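Local coordinates for glyoxalase family protein (Bacillus cereus, PDB 1ZSW), which is of unknown function but binds a zinc ion and belongs to the glyoxalase (vicinal oxygen chelate) family, consistent with a metal-dependent enzyme, at residues Gly30-Ile34 with Met181-Glu185; His33-Lys39 with Glu83-Ile89; Asn44-Lys49 with His70-Gly74; Arg55-Val61 with Leu311-Leu317. All blocks are in the same frame, centred on the assembly; numbering follows the deposited sequence. Where two conformers were deposited one is given.

Contact 1 of 4, residues Gly30-Ile34 with Met181-Glu185. With ZN (zinc ion), chain B.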
# COMPACT_ATOMS: atom_id res chain seq x y z
N GLY A 30 -8.00 -4.10 6.55
CA GLY A 30 -7.04 -4.38 5.48
C GLY A 30 -6.05 -3.23 5.29
O GLY A 30 -6.07 -2.23 6.03
N HIS A 31 -5.20 -3.40 4.30
CA HIS A 31 -4.31 -2.31 3.89
C HIS A 31 -5.11 -1.14 3.35
O HIS A 31 -6.14 -1.31 2.67
CB HIS A 31 -3.30 -2.73 2.81
CG HIS A 31 -2.63 -4.05 3.07
ND1 HIS A 31 -2.01 -4.32 4.28
CD2 HIS A 31 -2.43 -5.15 2.28
CE1 HIS A 31 -1.47 -5.54 4.22
NE2 HIS A 31 -1.72 -6.06 3.03
N HIS A 32 -4.55 0.06 3.56
CA HIS A 32 -5.15 1.31 3.04
C HIS A 32 -4.46 1.76 1.76
O HIS A 32 -5.09 1.95 0.73
CB HIS A 32 -5.08 2.39 4.13
CG HIS A 32 -5.85 3.64 3.82
ND1 HIS A 32 -5.40 4.58 2.91
CD2 HIS A 32 -7.02 4.12 4.32
CE1 HIS A 32 -6.25 5.60 2.88
NE2 HIS A 32 -7.26 5.32 3.70
N HIS A 33 -3.14 1.91 1.83
CA HIS A 33 -2.34 2.24 0.66
C HIS A 33 -0.92 1.92 0.95
O HIS A 33 -0.58 1.57 2.10
CB HIS A 33 -2.46 3.74 0.26
CG HIS A 33 -1.94 4.71 1.28
ND1 HIS A 33 -2.73 5.22 2.29
CD2 HIS A 33 -0.73 5.33 1.40
CE1 HIS A 33 -2.03 6.08 3.02
NE2 HIS A 33 -0.81 6.17 2.49
N ILE A 34 -0.08 2.03 -0.08
CA ILE A 34 1.36 1.81 0.12
C ILE A 34 2.06 2.84 -0.74
O ILE A 34 1.57 3.14 -1.83
CB ILE A 34 1.73 0.33 -0.25
CG1 ILE A 34 3.17 -0.04 0.13
CG2 ILE A 34 1.34 -0.03 -1.71
CD1 ILE A 34 3.33 -1.58 0.32
N MET A 181 -4.79 -4.42 -3.26
CA MET A 181 -3.65 -5.02 -2.55
C MET A 181 -4.01 -6.32 -1.91
O MET A 181 -5.06 -6.46 -1.31
CB MET A 181 -3.14 -4.07 -1.45
CG MET A 181 -2.62 -2.79 -2.08
SD MET A 181 -2.39 -1.47 -0.81
CE MET A 181 -1.00 -2.23 -0.04
N GLY A 182 -3.04 -7.25 -1.97
CA GLY A 182 -3.10 -8.49 -1.16
C GLY A 182 -1.92 -8.53 -0.19
O GLY A 182 -1.69 -7.56 0.54
N SER A 183 -1.17 -9.63 -0.15
CA SER A 183 -0.05 -9.75 0.77
C SER A 183 0.94 -8.61 0.60
O SER A 183 1.30 -8.30 -0.55
CB SER A 183 0.73 -11.03 0.44
OG SER A 183 -0.15 -12.11 0.21
N VAL A 184 1.42 -8.05 1.71
CA VAL A 184 2.55 -7.09 1.65
C VAL A 184 3.68 -7.73 2.45
O VAL A 184 3.43 -8.24 3.51
CB VAL A 184 2.17 -5.71 2.25
CG1 VAL A 184 3.39 -4.81 2.33
CG2 VAL A 184 1.11 -5.01 1.34
N GLU A 185 4.88 -7.72 1.88
CA GLU A 185 6.04 -8.42 2.49
C GLU A 185 6.91 -7.43 3.25
O GLU A 185 7.32 -6.36 2.70
CB GLU A 185 6.86 -9.01 1.36
CG GLU A 185 7.99 -9.91 1.82
CD GLU A 185 8.77 -10.38 0.62
OE1 GLU A 185 8.29 -11.37 -0.04
OE2 GLU A 185 9.81 -9.75 0.29
ZN ZN B . 0.71 7.38 3.34

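Contact 2 of 4, residues His33-Lys39 with Glu83-Ile89. With ZN (zinc ion), chain B.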
# COMPACT_ATOMS: atom_id res chain seq x y z
N HIS A 33 -3.14 1.91 1.83
CA HIS A 33 -2.34 2.24 0.66
C HIS A 33 -0.92 1.92 0.95
O HIS A 33 -0.58 1.57 2.10
CB HIS A 33 -2.46 3.74 0.26
CG HIS A 33 -1.94 4.71 1.28
ND1 HIS A 33 -2.73 5.22 2.29
CD2 HIS A 33 -0.73 5.33 1.40
CE1 HIS A 33 -2.03 6.08 3.02
NE2 HIS A 33 -0.81 6.17 2.49
N ILE A 34 -0.08 2.03 -0.08
CA ILE A 34 1.36 1.81 0.12
C ILE A 34 2.06 2.84 -0.74
O ILE A 34 1.57 3.14 -1.83
CB ILE A 34 1.73 0.33 -0.25
CG1 ILE A 34 3.17 -0.04 0.13
CG2 ILE A 34 1.34 -0.03 -1.71
CD1 ILE A 34 3.33 -1.58 0.32
N SER A 35 3.12 3.42 -0.20
CA SER A 35 3.79 4.58 -0.84
C SER A 35 5.26 4.30 -1.09
O SER A 35 5.90 3.73 -0.22
CB SER A 35 3.65 5.84 0.03
OG SER A 35 2.24 6.16 0.03
N MET A 36 5.75 4.77 -2.24
CA MET A 36 7.06 4.41 -2.82
C MET A 36 7.74 5.65 -3.36
O MET A 36 7.15 6.73 -3.45
CB MET A 36 6.82 3.46 -4.02
CG MET A 36 6.54 2.00 -3.68
SD MET A 36 4.94 1.68 -2.93
CE MET A 36 3.86 1.93 -4.33
N VAL A 37 9.02 5.50 -3.70
CA VAL A 37 9.80 6.56 -4.32
C VAL A 37 10.13 6.16 -5.75
O VAL A 37 10.58 5.04 -5.99
CB VAL A 37 11.09 6.75 -3.52
CG1 VAL A 37 12.06 7.74 -4.23
CG2 VAL A 37 10.77 7.26 -2.11
N THR A 38 9.88 7.10 -6.68
CA THR A 38 10.26 6.97 -8.11
C THR A 38 11.21 8.09 -8.49
O THR A 38 11.15 9.18 -7.93
CB THR A 38 9.03 6.96 -9.07
OG1 THR A 38 9.46 6.68 -10.41
CG2 THR A 38 8.29 8.28 -9.07
N LYS A 39 12.10 7.81 -9.45
CA LYS A 39 13.00 8.84 -9.95
C LYS A 39 12.37 9.63 -11.10
O LYS A 39 12.80 10.77 -11.40
CB LYS A 39 14.28 8.16 -10.46
CG LYS A 39 15.42 9.14 -10.65
CD LYS A 39 16.68 8.41 -11.09
CE LYS A 39 17.79 9.41 -11.46
NZ LYS A 39 18.37 10.16 -10.30
N GLU A 83 -4.72 1.65 -3.45
CA GLU A 83 -3.90 2.80 -3.73
C GLU A 83 -2.41 2.49 -3.63
O GLU A 83 -1.94 2.13 -2.54
CB GLU A 83 -4.20 3.88 -2.67
CG GLU A 83 -5.68 4.26 -2.55
CD GLU A 83 -5.97 5.12 -1.32
OE1 GLU A 83 -5.02 5.72 -0.77
OE2 GLU A 83 -7.15 5.18 -0.90
N LEU A 84 -1.69 2.68 -4.75
CA LEU A 84 -0.22 2.70 -4.77
C LEU A 84 0.16 4.13 -5.08
O LEU A 84 -0.29 4.70 -6.06
CB LEU A 84 0.37 1.78 -5.85
CG LEU A 84 -0.05 0.32 -6.02
CD1 LEU A 84 1.11 -0.52 -6.61
CD2 LEU A 84 -0.64 -0.36 -4.80
N SER A 85 0.98 4.72 -4.22
CA SER A 85 1.37 6.11 -4.49
C SER A 85 2.89 6.22 -4.57
O SER A 85 3.62 5.38 -4.00
CB SER A 85 0.79 7.03 -3.44
OG SER A 85 1.67 7.17 -2.35
N PHE A 86 3.37 7.22 -5.32
CA PHE A 86 4.79 7.41 -5.58
C PHE A 86 5.14 8.87 -5.45
O PHE A 86 4.43 9.71 -5.98
CB PHE A 86 5.09 6.97 -7.03
CG PHE A 86 4.94 5.50 -7.26
CD1 PHE A 86 6.09 4.70 -7.18
CD2 PHE A 86 3.70 4.92 -7.55
CE1 PHE A 86 5.99 3.35 -7.34
CE2 PHE A 86 3.61 3.49 -7.75
CZ PHE A 86 4.77 2.75 -7.66
N PHE A 87 6.24 9.14 -4.74
CA PHE A 87 6.84 10.49 -4.67
C PHE A 87 7.91 10.49 -5.73
O PHE A 87 8.75 9.59 -5.74
CB PHE A 87 7.48 10.69 -3.29
CG PHE A 87 6.48 10.68 -2.18
CD1 PHE A 87 6.29 9.53 -1.40
CD2 PHE A 87 5.70 11.81 -1.93
CE1 PHE A 87 5.34 9.52 -0.37
CE2 PHE A 87 4.74 11.80 -0.91
CZ PHE A 87 4.58 10.66 -0.14
N GLU A 88 7.89 11.49 -6.60
CA GLU A 88 8.93 11.59 -7.62
C GLU A 88 10.07 12.41 -7.07
O GLU A 88 9.88 13.57 -6.71
CB GLU A 88 8.44 12.24 -8.93
CG GLU A 88 9.59 12.29 -9.96
CD GLU A 88 9.38 13.28 -11.12
OE1 GLU A 88 9.64 12.93 -12.29
OE2 GLU A 88 8.94 14.41 -10.86
N ILE A 89 11.27 11.82 -7.04
CA ILE A 89 12.45 12.52 -6.51
C ILE A 89 13.51 12.37 -7.59
O ILE A 89 14.24 11.41 -7.61
CB ILE A 89 12.90 11.89 -5.17
CG1 ILE A 89 11.69 11.89 -4.19
CG2 ILE A 89 14.15 12.62 -4.60
CD1 ILE A 89 11.99 11.48 -2.78
ZN ZN B . 0.71 7.38 3.34

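Contact 3 of 4, residues Asn44-Lys49 with His70-Gly74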
# COMPACT_ATOMS: atom_id res chain seq x y z
N ASN A 44 7.07 6.26 -14.56
CA ASN A 44 6.23 5.69 -13.51
C ASN A 44 4.77 5.67 -13.93
O ASN A 44 4.10 4.65 -13.85
CB ASN A 44 6.44 6.49 -12.20
CG ASN A 44 5.62 5.93 -11.06
OD1 ASN A 44 5.96 4.89 -10.48
ND2 ASN A 44 4.55 6.61 -10.73
N ASN A 45 4.31 6.80 -14.48
CA ASN A 45 2.97 6.90 -15.02
C ASN A 45 2.73 5.88 -16.14
O ASN A 45 1.70 5.23 -16.15
CB ASN A 45 2.73 8.34 -15.51
CG ASN A 45 1.34 8.54 -16.13
OD1 ASN A 45 1.22 8.77 -17.34
ND2 ASN A 45 0.29 8.48 -15.31
N HIS A 46 3.69 5.73 -17.04
CA HIS A 46 3.50 4.79 -18.11
C HIS A 46 3.33 3.38 -17.54
O HIS A 46 2.42 2.65 -17.91
CB HIS A 46 4.64 4.83 -19.13
CG HIS A 46 4.47 3.81 -20.22
ND1 HIS A 46 3.54 3.97 -21.23
CD2 HIS A 46 5.05 2.60 -20.41
CE1 HIS A 46 3.58 2.90 -22.01
NE2 HIS A 46 4.49 2.06 -21.54
N PHE A 47 4.16 3.00 -16.57
CA PHE A 47 4.08 1.65 -16.06
C PHE A 47 2.80 1.35 -15.31
O PHE A 47 2.13 0.33 -15.58
CB PHE A 47 5.28 1.35 -15.16
CG PHE A 47 5.40 -0.09 -14.79
CD1 PHE A 47 5.94 -1.01 -15.69
CD2 PHE A 47 4.95 -0.54 -13.57
CE1 PHE A 47 6.04 -2.35 -15.34
CE2 PHE A 47 5.05 -1.88 -13.20
CZ PHE A 47 5.61 -2.79 -14.09
N TYR A 48 2.43 2.23 -14.36
CA TYR A 48 1.29 1.90 -13.48
C TYR A 48 -0.06 2.11 -14.14
O TYR A 48 -1.01 1.39 -13.86
CB TYR A 48 1.43 2.61 -12.08
CG TYR A 48 2.57 1.94 -11.38
CD1 TYR A 48 3.87 2.43 -11.53
CD2 TYR A 48 2.37 0.74 -10.71
CE1 TYR A 48 4.99 1.74 -10.97
CE2 TYR A 48 3.46 0.06 -10.14
CZ TYR A 48 4.75 0.56 -10.29
OH TYR A 48 5.81 -0.17 -9.75
N LYS A 49 -0.13 3.07 -15.05
CA LYS A 49 -1.38 3.34 -15.76
C LYS A 49 -1.45 2.56 -17.06
O LYS A 49 -2.36 1.78 -17.25
CB LYS A 49 -1.53 4.85 -16.00
CG LYS A 49 -2.81 5.22 -16.74
CD LYS A 49 -2.98 6.74 -16.81
CE LYS A 49 -1.90 7.37 -17.65
NZ LYS A 49 -2.06 7.10 -19.11
N HIS A 70 3.50 13.84 -6.17
CA HIS A 70 2.97 12.70 -5.48
C HIS A 70 1.83 12.15 -6.36
O HIS A 70 0.81 12.81 -6.57
CB HIS A 70 2.50 13.07 -4.05
CG HIS A 70 2.20 11.89 -3.18
ND1 HIS A 70 1.54 12.01 -1.97
CD2 HIS A 70 2.44 10.57 -3.35
CE1 HIS A 70 1.42 10.81 -1.42
NE2 HIS A 70 1.95 9.92 -2.24
N LEU A 71 2.02 10.96 -6.93
CA LEU A 71 1.05 10.38 -7.84
C LEU A 71 0.38 9.14 -7.24
O LEU A 71 1.07 8.28 -6.64
CB LEU A 71 1.76 9.97 -9.15
CG LEU A 71 2.74 10.97 -9.79
CD1 LEU A 71 3.21 10.34 -11.06
CD2 LEU A 71 2.04 12.30 -10.10
N PHE A 72 -0.96 9.08 -7.25
CA PHE A 72 -1.66 7.88 -6.74
C PHE A 72 -2.27 7.17 -7.93
O PHE A 72 -2.75 7.81 -8.90
CB PHE A 72 -2.84 8.20 -5.79
CG PHE A 72 -2.47 8.74 -4.43
CD1 PHE A 72 -2.07 10.06 -4.27
CD2 PHE A 72 -2.61 7.93 -3.29
CE1 PHE A 72 -1.78 10.57 -3.00
CE2 PHE A 72 -2.31 8.43 -2.00
CZ PHE A 72 -1.89 9.76 -1.87
N TYR A 73 -2.20 5.84 -7.86
CA TYR A 73 -2.90 4.92 -8.77
C TYR A 73 -3.79 3.98 -7.97
O TYR A 73 -3.47 3.62 -6.83
CB TYR A 73 -1.84 4.09 -9.53
CG TYR A 73 -0.79 4.94 -10.22
CD1 TYR A 73 0.41 5.28 -9.58
CD2 TYR A 73 -1.03 5.48 -11.52
CE1 TYR A 73 1.38 6.06 -10.19
CE2 TYR A 73 -0.05 6.29 -12.14
CZ TYR A 73 1.14 6.56 -11.46
OH TYR A 73 2.14 7.32 -12.01
N GLY A 74 -4.88 3.53 -8.56
CA GLY A 74 -5.75 2.59 -7.89
C GLY A 74 -6.91 2.22 -8.77
O GLY A 74 -6.78 2.19 -9.98

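Contact 4 of 4, residues Arg55-Val61 with Leu311-Leu317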
# COMPACT_ATOMS: atom_id res chain seq x y z
N ARG A 55 -5.97 3.13 -12.63
CA ARG A 55 -6.33 4.55 -12.85
C ARG A 55 -5.39 5.47 -12.11
O ARG A 55 -5.10 5.21 -10.95
CB ARG A 55 -7.73 4.82 -12.34
CG ARG A 55 -8.22 6.27 -12.71
CD ARG A 55 -9.67 6.44 -12.30
NE ARG A 55 -10.14 7.67 -12.97
CZ ARG A 55 -11.35 8.19 -12.85
NH1 ARG A 55 -12.27 7.61 -12.10
NH2 ARG A 55 -11.64 9.29 -13.54
N ARG A 56 -4.94 6.56 -12.75
CA ARG A 56 -4.24 7.59 -11.99
C ARG A 56 -5.30 8.39 -11.31
O ARG A 56 -6.01 9.16 -11.96
CB ARG A 56 -3.34 8.47 -12.84
CG ARG A 56 -2.67 9.55 -11.95
CD ARG A 56 -1.68 10.34 -12.73
NE ARG A 56 -2.38 11.40 -13.47
CZ ARG A 56 -2.26 11.61 -14.78
NH1 ARG A 56 -1.47 10.85 -15.54
NH2 ARG A 56 -2.92 12.62 -15.34
N VAL A 57 -5.47 8.17 -10.01
CA VAL A 57 -6.61 8.74 -9.28
C VAL A 57 -6.30 10.11 -8.72
O VAL A 57 -7.21 10.84 -8.36
CB VAL A 57 -7.18 7.78 -8.19
CG1 VAL A 57 -7.77 6.54 -8.85
CG2 VAL A 57 -6.10 7.34 -7.18
N LYS A 58 -5.02 10.45 -8.59
CA LYS A 58 -4.64 11.77 -8.09
C LYS A 58 -3.24 12.14 -8.51
O LYS A 58 -2.29 11.35 -8.40
CB LYS A 58 -4.77 11.86 -6.56
CG LYS A 58 -5.06 13.30 -6.06
CD LYS A 58 -6.54 13.35 -5.57
CE LYS A 58 -7.19 14.71 -5.71
NZ LYS A 58 -8.67 14.55 -5.91
N MET A 59 -3.13 13.34 -9.05
CA MET A 59 -1.86 13.91 -9.43
C MET A 59 -1.73 15.12 -8.54
O MET A 59 -2.45 16.11 -8.74
CB MET A 59 -1.86 14.31 -10.90
CG MET A 59 -0.63 15.03 -11.35
SD MET A 59 -0.52 15.11 -13.16
CE MET A 59 -2.03 16.00 -13.57
N THR A 60 -0.84 15.04 -7.57
CA THR A 60 -0.69 16.17 -6.59
C THR A 60 0.78 16.34 -6.22
O THR A 60 1.67 15.94 -7.01
CB THR A 60 -1.67 15.97 -5.39
OG1 THR A 60 -1.69 17.15 -4.54
CG2 THR A 60 -1.30 14.75 -4.56
N VAL A 61 1.03 16.99 -5.08
CA VAL A 61 2.39 17.21 -4.57
C VAL A 61 2.47 16.71 -3.14
O VAL A 61 1.44 16.53 -2.47
CB VAL A 61 2.84 18.69 -4.66
CG1 VAL A 61 2.92 19.17 -6.13
CG2 VAL A 61 1.96 19.63 -3.80
N LEU A 311 -11.22 12.49 -11.91
CA LEU A 311 -10.11 12.18 -10.99
C LEU A 311 -8.81 12.04 -11.74
O LEU A 311 -8.76 11.35 -12.76
CB LEU A 311 -10.34 10.85 -10.26
CG LEU A 311 -11.35 10.77 -9.12
CD1 LEU A 311 -11.40 9.34 -8.61
CD2 LEU A 311 -11.03 11.74 -7.98
N GLY A 312 -7.76 12.66 -11.20
CA GLY A 312 -6.40 12.45 -11.67
C GLY A 312 -5.96 13.19 -12.91
O GLY A 312 -4.81 13.11 -13.30
N GLU A 313 -6.87 13.94 -13.53
CA GLU A 313 -6.61 14.58 -14.80
C GLU A 313 -5.81 15.88 -14.72
O GLU A 313 -5.04 16.19 -15.63
CB GLU A 313 -7.93 14.82 -15.54
CG GLU A 313 -8.65 13.54 -15.91
CD GLU A 313 -9.90 13.78 -16.72
OE1 GLU A 313 -10.16 14.95 -17.08
OE2 GLU A 313 -10.61 12.79 -16.99
N LYS A 314 -6.01 16.64 -13.65
CA LYS A 314 -5.22 17.85 -13.46
C LYS A 314 -4.53 17.85 -12.12
O LYS A 314 -4.69 16.92 -11.33
CB LYS A 314 -6.06 19.12 -13.66
CG LYS A 314 -7.29 19.25 -12.79
CD LYS A 314 -8.30 20.20 -13.44
CE LYS A 314 -9.16 20.94 -12.40
NZ LYS A 314 -9.92 20.02 -11.48
N LEU A 315 -3.73 18.89 -11.88
CA LEU A 315 -2.94 18.99 -10.66
C LEU A 315 -3.81 19.44 -9.52
O LEU A 315 -4.24 20.61 -9.49
CB LEU A 315 -1.78 19.96 -10.84
CG LEU A 315 -0.85 20.12 -9.64
CD1 LEU A 315 -0.06 18.83 -9.38
CD2 LEU A 315 0.10 21.28 -9.87
N ASP A 316 -4.09 18.52 -8.60
CA ASP A 316 -4.94 18.79 -7.46
C ASP A 316 -4.11 19.17 -6.26
O ASP A 316 -3.02 18.62 -6.04
CB ASP A 316 -5.81 17.59 -7.12
CG ASP A 316 -6.88 17.32 -8.19
OD1 ASP A 316 -7.29 18.28 -8.90
OD2 ASP A 316 -7.30 16.15 -8.33
N LEU A 317 -4.61 20.12 -5.48
CA LEU A 317 -3.90 20.59 -4.30
C LEU A 317 -4.85 20.61 -3.13
O LEU A 317 -6.05 20.85 -3.29
CB LEU A 317 -3.32 21.99 -4.53
CG LEU A 317 -2.27 22.13 -5.63
CD1 LEU A 317 -2.02 23.58 -5.92
CD2 LEU A 317 -0.98 21.36 -5.27
O HOH W 1 -8.31 9.21 -14.71
O HOH W 2 -10.26 10.19 -16.11
O HOH W 3 -9.19 14.75 -9.12
O HOH W 4 -5.57 14.83 -9.69

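Contact 1 of 4, residues Gly30-Ile34 with Met181-Glu185
With CG of His31 anti to its own carbonyl carbon (chi1 -46°) and Met181 bent at its last torsion (chi3 71°), the Met181 thioether comes up against the CB of His31. The bend places Met181 CE between His31 and Ile34, 3.7 Å from His31 CB and 3.6 Å from Ile34 CG2. Val184 reaches both residues: its CG2 rests over one face of the His31 ring in a CH-pi contact, 3.8 Å from the ring centroid, while its CG1 meets Ile34 CD1 tip to tip at 3.8 Å. Here the two sheets of the molecule pack face to face, residues 31-34 and 181-185 steeply crossed. His31 NE2 is satisfied by the backbone oxygen of Glu226.

The other face of the first strand is polar. A classic beta bulge opposite Ala248 puts His32 and His33 on one side, and His33 NE2 binds zinc at 2.1 Å, with His246 and Glu294 as further ligands. His33 ND1 donates to His32 ND1 at 2.8 Å, almost straight (174°), and His32 NE2 in turn bonds Thr297 O. This chain of hydrogen bonds is consistent with a second-shell histidine that helps to fix the rotation of the metal-binding ring, on a strand whose back is seated in buried apolar packing.

Contact 2 of 4, residues His33-Lys39 with Glu83-Ile89
Met36 crosses Phe86 at a slant on neighbouring parallel strands, the first and last of a beta-alpha-beta-beta-beta module of the vicinal oxygen chelate fold. Their face of the sheet is the tight part of the contact. Met36 folds back at chi2 and chi3 (71° and 72°), which carries CE over the face of the Phe86 ring, 3.9 Å from its centroid. SD lies higher above the same ring, a Met-aromatic contact, and CB touches Phe86 CE1 at 3.4 Å. Thr38 CG2 continues this row against Phe86 CB.

On the opposite face, near the zinc, Ser35 OG and Ser85 OG share a hydrogen bond of 2.6 Å. Ser35 OG also lies in the plane of the His33 ring, at its edge, and Ser85 OG has a second partner in His70 NE2, so the serine pair ties the buried wall of the metal site to the next strand.

Toward the C-terminal ends of the strands the contact becomes partly solvent-exposed. Val37 CG1 reaches Ile89 CD1 at 4.0 Å, and Lys39 sends its NZ to the backbone oxygens of Pro90 and Val92; Glu88 OE1 turns to Ala41 N. Backbone pairing nevertheless persists to the last residue: Ile89 N donates to Thr38 O at 2.8 Å, the N-H...O angle being 167°.

Contact 3 of 4, residues Asn44-Lys49 with His70-Gly74
Asn44 brings its amide to the phenol end of Tyr73. Its CG stands anti to the backbone N (chi1 -179°), which sends ND2 outward to the edge of the Tyr73 ring, 2.8 Å from Tyr73 OH, with the amide plane steeply inclined to the ring. The same ND2 is 4.0 Å from Leu71 CD1, so it faces the hydroxyl and, beside it, a methyl group. One residue on, Asn45 presents mainly its backbone: its CA approaches Tyr73 OH at 3.2 Å, with CB a little farther at 3.7 Å. The Tyr73 ring thus lies along the side of the helix, its hydroxyl beside Asn45.

This is helix-on-sheet packing within the beta-alpha-beta-beta-beta module. Residues 44-49 run nearly parallel to 70-74, the two axes 9.6 Å apart, and Tyr73 bridges much of the gap.

A turn later comes Tyr48, where the helix widens into a pi-type turn. Its CB sits over the centre of the Tyr73 ring, 3.6 Å from the centroid and only 7° off the normal, a CH-pi contact of almost ideal aim. Beyond CB the side chain leads away: the two rings are oblique, with centroids 5.7 Å apart and planes at 37°. Tyr48 OH is hydrogen-bonded to Asp145, and Phe86 meets its ring. At the next residue, Lys49 brushes Tyr73 CE2 with CB at 4.4 Å, while its NZ forms a salt bridge with Glu337.

Contact 4 of 4, residues Arg55-Val61 with Leu311-Leu317
Met59, Val61, Leu315 and Leu317 supply the apolar centre where a C-terminal loop lies along strand 55-62, an outermost strand of the eight-stranded mixed sheet. Met59 is bent at chi3 (60°), bringing CE against the loop backbone, 3.4 Å from Lys314 C. Leu315 turns CD1 back between Met59 and Val61, and beyond it Val61 CG2 meets Leu317 CD2 at 3.7 Å. At the other end Leu311 lays CB over the centre of the Arg55 guanidinium, 3.8 Å from CZ, an aliphatic lid on a flat cation.

Backbone and charged groups surround these patches. Asp316 N donates to Met59 O at 2.9 Å. A classic beta bulge at Val57 and Lys58, both facing Phe72, lies in the strand. Lys58 NZ forms a salt bridge with Asp316 OD2 at 3.2 Å and a second one with Asp305, so one ammonium links two loop carboxylates. Gly312, with positive phi (80°), presses its CA against Arg56 O and offers its own oxygen to Arg56. That oxygen is gripped side-on by Arg56 NE at 3.0 Å and Arg56 NH2 at 2.8 Å, both bonds moderately bent.

Waters complete the polar edge. One accepts from Lys58 NZ and Gly312 N and donates to Asp316 OD2. Arg55, whose NH1 binds Lys76 O, bonds another through NE that passes on to Leu311 O. A third accepts from Arg55 NH2 and donates to Glu313 OE2 at 2.8 Å, while Glu313 OE1 holds His310 ND1.

How the contacts relate
All four contacts use the eight-stranded sheet that carries the zinc-binding His33. Contacts 1 and 2 share His33 and Ile34, and their centres lie 14 Å apart: one seats the metal-bearing strand on the second sheet, the other joins it to its parallel neighbour. Contact 3 follows one strand further, its centre 8 Å from that of contact 2; Phe86 N probably bonds Leu71 O at 2.9 Å, and Asn44 OD1 packs on Phe86. Contact 4, its centre 10 Å from that of contact 3, adds the edge strand, probably joined through Phe72 N to Lys58 O at 2.9 Å. The side chain of Thr60 is about 11 Å from the zinc, so contact 4 lies outside the first coordination shell.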